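Local atomic coordinates of thiosulfate sulfurtransferase YnjE (Escherichia coli, PDB entry 2WLR), a protein that catalyses the transfer of sulfur from thiosulfate to cyanide, giving thiocyanate and sulfite, in the periplasm. Residues A216-Q221 with Q271-M276; G338-R341 with D345-A348; M376-R379 with N385-V388. All blocks are in the same frame, centred on the assembly; numbering follows the deposited sequence.

Contact 1. Residues A216-Q221 with Q271-M276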
loop_
_atom_site.group_PDB
_atom_site.type_symbol
_atom_site.label_atom_id
_atom_site.label_comp_id
_atom_site.label_asym_id
_atom_site.label_seq_id
_atom_site.Cartn_x
_atom_site.Cartn_y
_atom_site.Cartn_z
ATOM N N ALA A 216 6.545 4.504 -7.215
ATOM C CA ALA A 216 6.848 3.099 -7.403
ATOM C C ALA A 216 5.598 2.310 -7.815
ATOM O O ALA A 216 5.657 1.431 -8.684
ATOM C CB ALA A 216 7.455 2.521 -6.145
ATOM N N ALA A 217 4.454 2.637 -7.213
ATOM C CA ALA A 217 3.236 1.940 -7.485
ATOM C C ALA A 217 2.755 2.147 -8.908
ATOM O O ALA A 217 2.198 1.252 -9.538
ATOM C CB ALA A 217 2.119 2.343 -6.504
ATOM N N ARG A 218 2.942 3.360 -9.405
ATOM C CA ARG A 218 2.552 3.670 -10.773
ATOM C C ARG A 218 3.304 2.805 -11.747
ATOM O O ARG A 218 2.706 2.204 -12.649
ATOM C CB ARG A 218 2.777 5.164 -11.026
ATOM C CG ARG A 218 2.565 5.591 -12.483
ATOM C CD ARG A 218 1.159 5.385 -12.968
ATOM N NE ARG A 218 0.913 6.192 -14.167
ATOM C CZ ARG A 218 -0.181 6.147 -14.925
ATOM N NH1 ARG A 218 -1.150 5.282 -14.687
ATOM N NH2 ARG A 218 -0.268 6.968 -15.990
ATOM N N VAL A 219 4.629 2.754 -11.579
ATOM C CA VAL A 219 5.459 1.917 -12.440
ATOM C C VAL A 219 5.049 0.459 -12.258
ATOM O O VAL A 219 4.916 -0.285 -13.222
ATOM C CB VAL A 219 6.941 2.108 -12.144
ATOM C CG1 VAL A 219 7.813 1.178 -12.983
ATOM C CG2 VAL A 219 7.352 3.556 -12.397
ATOM N N ALA A 220 4.825 0.036 -11.018
ATOM C CA ALA A 220 4.478 -1.337 -10.761
ATOM C C ALA A 220 3.213 -1.767 -11.443
ATOM O O ALA A 220 3.159 -2.866 -12.010
ATOM C CB ALA A 220 4.355 -1.576 -9.230
ATOM N N GLN A 221 2.148 -0.984 -11.330
ATOM C CA GLN A 221 0.876 -1.381 -11.887
ATOM C C GLN A 221 0.984 -1.493 -13.414
ATOM O O GLN A 221 0.408 -2.400 -14.030
ATOM C CB GLN A 221 -0.228 -0.412 -11.458
ATOM C CG GLN A 221 -1.662 -0.778 -11.914
ATOM C CD GLN A 221 -2.000 -0.316 -13.333
ATOM O OE1 GLN A 221 -1.286 0.463 -13.906
ATOM N NE2 GLN A 221 -3.085 -0.851 -13.899
ATOM N N GLN A 271 -6.777 -6.385 -18.495
ATOM C CA GLN A 271 -7.904 -6.079 -17.611
ATOM C C GLN A 271 -7.504 -5.201 -16.383
ATOM O O GLN A 271 -8.356 -4.689 -15.671
ATOM C CB GLN A 271 -8.621 -7.395 -17.172
ATOM C CG GLN A 271 -7.949 -8.209 -16.092
ATOM C CD GLN A 271 -6.641 -8.870 -16.489
ATOM O OE1 GLN A 271 -6.297 -8.943 -17.686
ATOM N NE2 GLN A 271 -5.925 -9.394 -15.509
ATOM N N LEU A 272 -6.204 -5.038 -16.145
ATOM C CA LEU A 272 -5.732 -4.235 -15.005
ATOM C C LEU A 272 -5.814 -2.744 -15.274
ATOM O O LEU A 272 -5.654 -1.947 -14.340
ATOM C CB LEU A 272 -4.305 -4.605 -14.615
ATOM C CG LEU A 272 -4.100 -6.078 -14.233
ATOM C CD1 LEU A 272 -2.674 -6.351 -13.840
ATOM C CD2 LEU A 272 -5.086 -6.500 -13.156
HETATM N N MSE A 273 -6.065 -2.347 -16.516
HETATM C CA MSE A 273 -6.235 -0.945 -16.870
HETATM C C MSE A 273 -7.557 -0.764 -17.585
HETATM O O MSE A 273 -7.927 -1.572 -18.444
HETATM C CB MSE A 273 -5.121 -0.435 -17.777
HETATM C CG MSE A 273 -4.981 1.090 -17.734
HETATM SE SE MSE A 273 -4.180 1.759 -16.068
HETATM C CE MSE A 273 -2.399 1.863 -16.576
ATOM N N LEU A 274 -8.287 0.271 -17.207
ATOM C CA LEU A 274 -9.519 0.619 -17.886
ATOM C C LEU A 274 -9.373 1.907 -18.646
ATOM O O LEU A 274 -8.650 2.825 -18.239
ATOM C CB LEU A 274 -10.686 0.763 -16.919
ATOM C CG LEU A 274 -11.049 -0.411 -16.052
ATOM C CD1 LEU A 274 -12.408 -0.113 -15.404
ATOM C CD2 LEU A 274 -11.137 -1.736 -16.798
ATOM N N ASP A 275 -10.098 1.969 -19.760
ATOM C CA ASP A 275 -10.269 3.194 -20.494
ATOM C C ASP A 275 -11.550 3.918 -20.039
ATOM O O ASP A 275 -12.278 3.434 -19.182
ATOM C CB ASP A 275 -10.247 2.937 -22.013
ATOM C CG ASP A 275 -11.481 2.223 -22.548
ATOM O OD1 ASP A 275 -12.558 2.158 -21.904
ATOM O OD2 ASP A 275 -11.366 1.731 -23.704
HETATM N N MSE A 276 -11.817 5.081 -20.636
HETATM C CA MSE A 276 -12.922 5.907 -20.160
HETATM C C MSE A 276 -14.281 5.246 -20.253
HETATM O O MSE A 276 -15.090 5.358 -19.337
HETATM C CB MSE A 276 -12.959 7.225 -20.902
HETATM C CG MSE A 276 -14.034 8.167 -20.396
HETATM SE SE MSE A 276 -13.682 9.989 -20.960
HETATM C CE MSE A 276 -13.742 9.645 -22.870
#

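Contact 2. Residues G338-R341 with D345-A348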
loop_
_atom_site.group_PDB
_atom_site.type_symbol
_atom_site.label_atom_id
_atom_site.label_comp_id
_atom_site.label_asym_id
_atom_site.label_seq_id
_atom_site.Cartn_x
_atom_site.Cartn_y
_atom_site.Cartn_z
ATOM N N GLY A 338 4.839 5.334 7.515
ATOM C CA GLY A 338 4.690 5.383 6.085
ATOM C C GLY A 338 4.264 4.082 5.417
ATOM O O GLY A 338 3.982 4.068 4.242
ATOM N N THR A 339 4.194 3.015 6.204
ATOM C CA THR A 339 3.781 1.711 5.711
ATOM C C THR A 339 2.279 1.617 5.532
ATOM O O THR A 339 1.547 2.428 6.059
ATOM C CB THR A 339 4.280 0.595 6.668
ATOM O OG1 THR A 339 3.713 0.763 7.978
ATOM C CG2 THR A 339 5.806 0.580 6.721
HETATM N N MSE A 340 1.821 0.607 4.803
HETATM C CA MSE A 340 0.403 0.430 4.526
HETATM C C MSE A 340 -0.354 0.166 5.799
HETATM O O MSE A 340 -0.024 -0.758 6.576
HETATM C CB MSE A 340 0.175 -0.733 3.538
HETATM C CG MSE A 340 -1.274 -0.841 3.069
HETATM SE SE MSE A 340 -1.721 -2.544 2.326
HETATM C CE MSE A 340 -1.748 -3.513 3.990
ATOM N N ARG A 341 -1.439 0.928 6.022
ATOM C CA ARG A 341 -2.351 0.679 7.147
ATOM C C ARG A 341 -2.978 -0.701 7.061
ATOM O O ARG A 341 -3.033 -1.291 5.978
ATOM C CB ARG A 341 -3.473 1.708 7.175
ATOM C CG ARG A 341 -3.022 3.066 7.616
ATOM C CD ARG A 341 -4.211 4.008 7.575
ATOM N NE ARG A 341 -5.147 3.729 8.651
ATOM C CZ ARG A 341 -6.395 4.171 8.705
ATOM N NH1 ARG A 341 -6.901 4.910 7.718
ATOM N NH2 ARG A 341 -7.143 3.879 9.761
ATOM N N ASP A 345 -8.576 -1.976 8.348
ATOM C CA ASP A 345 -8.911 -0.570 8.397
ATOM C C ASP A 345 -9.220 -0.015 6.996
ATOM O O ASP A 345 -10.180 0.709 6.816
ATOM C CB ASP A 345 -7.792 0.206 9.065
ATOM C CG ASP A 345 -7.567 -0.224 10.514
ATOM O OD1 ASP A 345 -8.420 -0.958 11.075
ATOM O OD2 ASP A 345 -6.519 0.167 11.074
ATOM N N ILE A 346 -8.425 -0.381 6.001
ATOM C CA ILE A 346 -8.703 0.009 4.627
ATOM C C ILE A 346 -10.052 -0.557 4.187
ATOM O O ILE A 346 -10.866 0.164 3.581
ATOM C CB ILE A 346 -7.544 -0.417 3.676
ATOM C CG1 ILE A 346 -6.282 0.349 4.064
ATOM C CG2 ILE A 346 -7.891 -0.147 2.237
ATOM C CD1 ILE A 346 -4.959 -0.075 3.405
ATOM N N THR A 347 -10.282 -1.834 4.473
ATOM C CA THR A 347 -11.554 -2.447 4.164
ATOM C C THR A 347 -12.726 -1.673 4.761
ATOM O O THR A 347 -13.704 -1.430 4.078
ATOM C CB THR A 347 -11.587 -3.909 4.584
ATOM O OG1 THR A 347 -10.483 -4.586 3.965
ATOM C CG2 THR A 347 -12.905 -4.564 4.190
ATOM N N ALA A 348 -12.595 -1.245 6.002
ATOM C CA ALA A 348 -13.698 -0.518 6.667
ATOM C C ALA A 348 -13.935 0.842 6.048
ATOM O O ALA A 348 -15.092 1.283 5.884
ATOM C CB ALA A 348 -13.392 -0.373 8.124
HETATM O O HOH W 1 -4.953 2.490 11.377
#

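Contact 3. Residues M376-R379 with N385-V388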
loop_
_atom_site.group_PDB
_atom_site.type_symbol
_atom_site.label_atom_id
_atom_site.label_comp_id
_atom_site.label_asym_id
_atom_site.label_seq_id
_atom_site.Cartn_x
_atom_site.Cartn_y
_atom_site.Cartn_z
HETATM N N MSE A 376 -2.213 -1.404 -5.763
HETATM C CA MSE A 376 -1.242 -2.344 -5.189
HETATM C C MSE A 376 -1.638 -2.844 -3.816
HETATM O O MSE A 376 -1.459 -4.015 -3.520
HETATM C CB MSE A 376 0.174 -1.766 -5.200
HETATM C CG MSE A 376 0.741 -1.452 -6.568
HETATM SE SE MSE A 376 0.973 -3.033 -7.691
HETATM C CE MSE A 376 2.579 -3.756 -6.800
ATOM N N TYR A 377 -2.164 -1.970 -2.968
ATOM C CA TYR A 377 -2.670 -2.411 -1.665
ATOM C C TYR A 377 -3.853 -3.398 -1.810
ATOM O O TYR A 377 -3.847 -4.450 -1.209
ATOM C CB TYR A 377 -3.058 -1.224 -0.806
ATOM C CG TYR A 377 -1.922 -0.286 -0.437
ATOM C CD1 TYR A 377 -0.573 -0.712 -0.479
ATOM C CD2 TYR A 377 -2.177 1.036 -0.110
ATOM C CE1 TYR A 377 0.456 0.131 -0.150
ATOM C CE2 TYR A 377 -1.132 1.876 0.235
ATOM C CZ TYR A 377 0.172 1.409 0.202
ATOM O OH TYR A 377 1.199 2.272 0.536
ATOM N N ALA A 378 -4.837 -3.071 -2.646
ATOM C CA ALA A 378 -5.979 -3.969 -2.850
ATOM C C ALA A 378 -5.552 -5.316 -3.410
ATOM O O ALA A 378 -6.066 -6.331 -3.031
ATOM C CB ALA A 378 -6.987 -3.305 -3.807
ATOM N N ARG A 379 -4.567 -5.313 -4.314
ATOM C CA ARG A 379 -3.995 -6.541 -4.839
ATOM C C ARG A 379 -3.387 -7.395 -3.710
ATOM O O ARG A 379 -3.679 -8.598 -3.598
ATOM C CB ARG A 379 -2.946 -6.190 -5.886
ATOM C CG ARG A 379 -2.216 -7.385 -6.472
ATOM C CD ARG A 379 -1.172 -6.931 -7.472
ATOM N NE ARG A 379 -0.257 -7.979 -7.941
ATOM C CZ ARG A 379 1.041 -8.063 -7.667
ATOM N NH1 ARG A 379 1.648 -7.232 -6.832
ATOM N NH2 ARG A 379 1.745 -9.060 -8.203
ATOM N N ASN A 385 -10.719 -8.398 -8.349
ATOM C CA ASN A 385 -11.159 -7.682 -9.528
ATOM C C ASN A 385 -10.895 -6.216 -9.385
ATOM O O ASN A 385 -11.817 -5.405 -9.273
ATOM C CB ASN A 385 -12.659 -7.892 -9.771
ATOM C CG ASN A 385 -13.044 -7.661 -11.202
ATOM O OD1 ASN A 385 -12.195 -7.295 -12.021
ATOM N ND2 ASN A 385 -14.325 -7.887 -11.534
ATOM N N VAL A 386 -9.627 -5.865 -9.427
ATOM C CA VAL A 386 -9.231 -4.469 -9.305
ATOM C C VAL A 386 -8.491 -3.987 -10.550
ATOM O O VAL A 386 -7.878 -4.770 -11.275
ATOM C CB VAL A 386 -8.420 -4.184 -8.012
ATOM C CG1 VAL A 386 -9.325 -4.252 -6.751
ATOM C CG2 VAL A 386 -7.190 -5.088 -7.876
ATOM N N SER A 387 -8.544 -2.693 -10.780
ATOM C CA SER A 387 -7.872 -2.061 -11.919
ATOM C C SER A 387 -7.643 -0.591 -11.638
ATOM O O SER A 387 -8.074 -0.054 -10.597
ATOM C CB SER A 387 -8.689 -2.169 -13.192
ATOM O OG SER A 387 -9.960 -1.524 -13.036
ATOM N N VAL A 388 -6.973 0.070 -12.572
ATOM C CA VAL A 388 -6.808 1.512 -12.549
ATOM C C VAL A 388 -7.445 2.067 -13.809
ATOM O O VAL A 388 -7.225 1.550 -14.907
ATOM C CB VAL A 388 -5.341 1.940 -12.463
ATOM C CG1 VAL A 388 -5.183 3.429 -12.703
ATOM C CG2 VAL A 388 -4.743 1.510 -11.099
#

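Contact 1. Residues A216-Q221 with Q271-M276
Q221 and R218 meet L272 and M273 in a small, buried contact between a helix and the edge strand of a different sheet. The helix is 213-226. The strand is 273-274, the outermost on its side of the sheet that also holds 386-389. Q221 does most of the touching. Its CG lies anti to the backbone N (chi1 -176°), and a bend at chi2 carries the amide across to the strand. There OE1 sits 3.2 Å from CE of M273, a selenomethionine. NE2 comes 3.6 Å from SE of M273 and 2.8 Å from O of L272. The O and N end of the amide abuts SE and CE, and the two side chains cross obliquely. CB of L272 adds a looser touch, 4.0 Å from NE2 of Q221.

This is a contact between rhodanese repeats. Helix 213-226 lies in the second rhodanese range and packs on strands 205-209 and 231-234. Strand 273-274 pairs in parallel with 386-389 of the third sheet, through backbone bonds of L272 and L274 to V388.

R218 crosses M273 at about a right angle, with NH1 4.1 Å from CE of M273. The guanidinium is held by salt bridges from NE to E178 and from NH2 to D390. The R218 side chain lies about 6 Å from a bound EPE buffer molecule and about 9 Å from the side chain of R370, a substrate-binding residue by similarity.

Contact 2. Residues G338-R341 with D345-A348
R341 and M340 face D345 and I346 where a loop runs into helix 343-351. R341 can be followed outward. Its CB is 4.4 Å from CG1 of I346, a loose apolar touch. The chain runs straight through chi2, then bends at chi3 (72°), which brings the guanidinium beside the helix. NE gives a hydrogen bond to water 1 at 3.0 Å, with the water in the guanidinium plane at its edge. NH1 gives a hydrogen bond to the carbonyl O of D332. NH2 ends near D345, whose CB lies over one face of the guanidinium, 3.8 Å from NH2.

I346 packs nearer the backbone. Its CD1 is 3.4 Å from the carbonyl O of R341 and 3.8 Å from CG of M340, a selenomethionine. Beyond the two segments, D345 touches H71 and I346 touches M381.

The direct ion pair is long, NH2 of R341 to OD2 of D345 at 4.0 Å, with the two planes 48° apart. The position of OD2 is uncertain, so its link to water 1 is doubtful as well. The guanidinium is thus held mainly by D332 and by the water at NE, and the attraction to D345 is probably modest.

Contact 3. Residues M376-R379 with N385-V388
V386 has CG1 anti to its carbonyl carbon (chi1 -71°), which aims this methyl at A378 on the facing helix. CG1 of V386 stops 3.9 Å from CB of A378. The same rotation leaves CG2 between the backbone N and the carbonyl carbon. From there CG2 lies 4.4 Å from the backbone N of R379. One methyl thus meets the alanine side chain, and the other lies loosely by the helix backbone. In both A378 and V386 the first side-chain bond points at the other segment, so the touch is direct and apolar. It is a small contact, with 90 Å² buried in all.

The two segments belong to a beta-alpha-beta crossover of the third rhodanese domain. Strand 360-363 leads through the loop carrying C365, the active-site cysteine, here as 3-sulfinoalanine, into helix 369-380. The chain then returns as strand 386-389, parallel to 360-363 and next to it in the sheet. F363 extends the apolar layer, touching both A378 and V386. F375, on the same helix, packs on V386 and V388.

R379 takes a different course. Its chain is extended through chi3 and leads away from the strand, and NH1 bonds to the carbonyl O of V231 in the second rhodanese repeat. The outer face of the helix rests against helix 213-226.

Along the chain the contacts come in series: contact 1 closes before contact 2 opens, and contact 2 before contact 3. Contacts 1 and 3 have centres about 9 Å apart and touch in the third parallel sheet, where L272 and L274 pair with V388. The helix of the second repeat and the crossover of the third thus meet on adjacent strands. Contact 2 lies about 14 Å from contact 3 and about 20 Å from contact 1, centre to centre. It touches contact 3 through SE of M340, 3.5 Å from CD1 of Y377, but does not touch contact 1. Contacts 2 and 3 fall in the third rhodanese range, which carries C365.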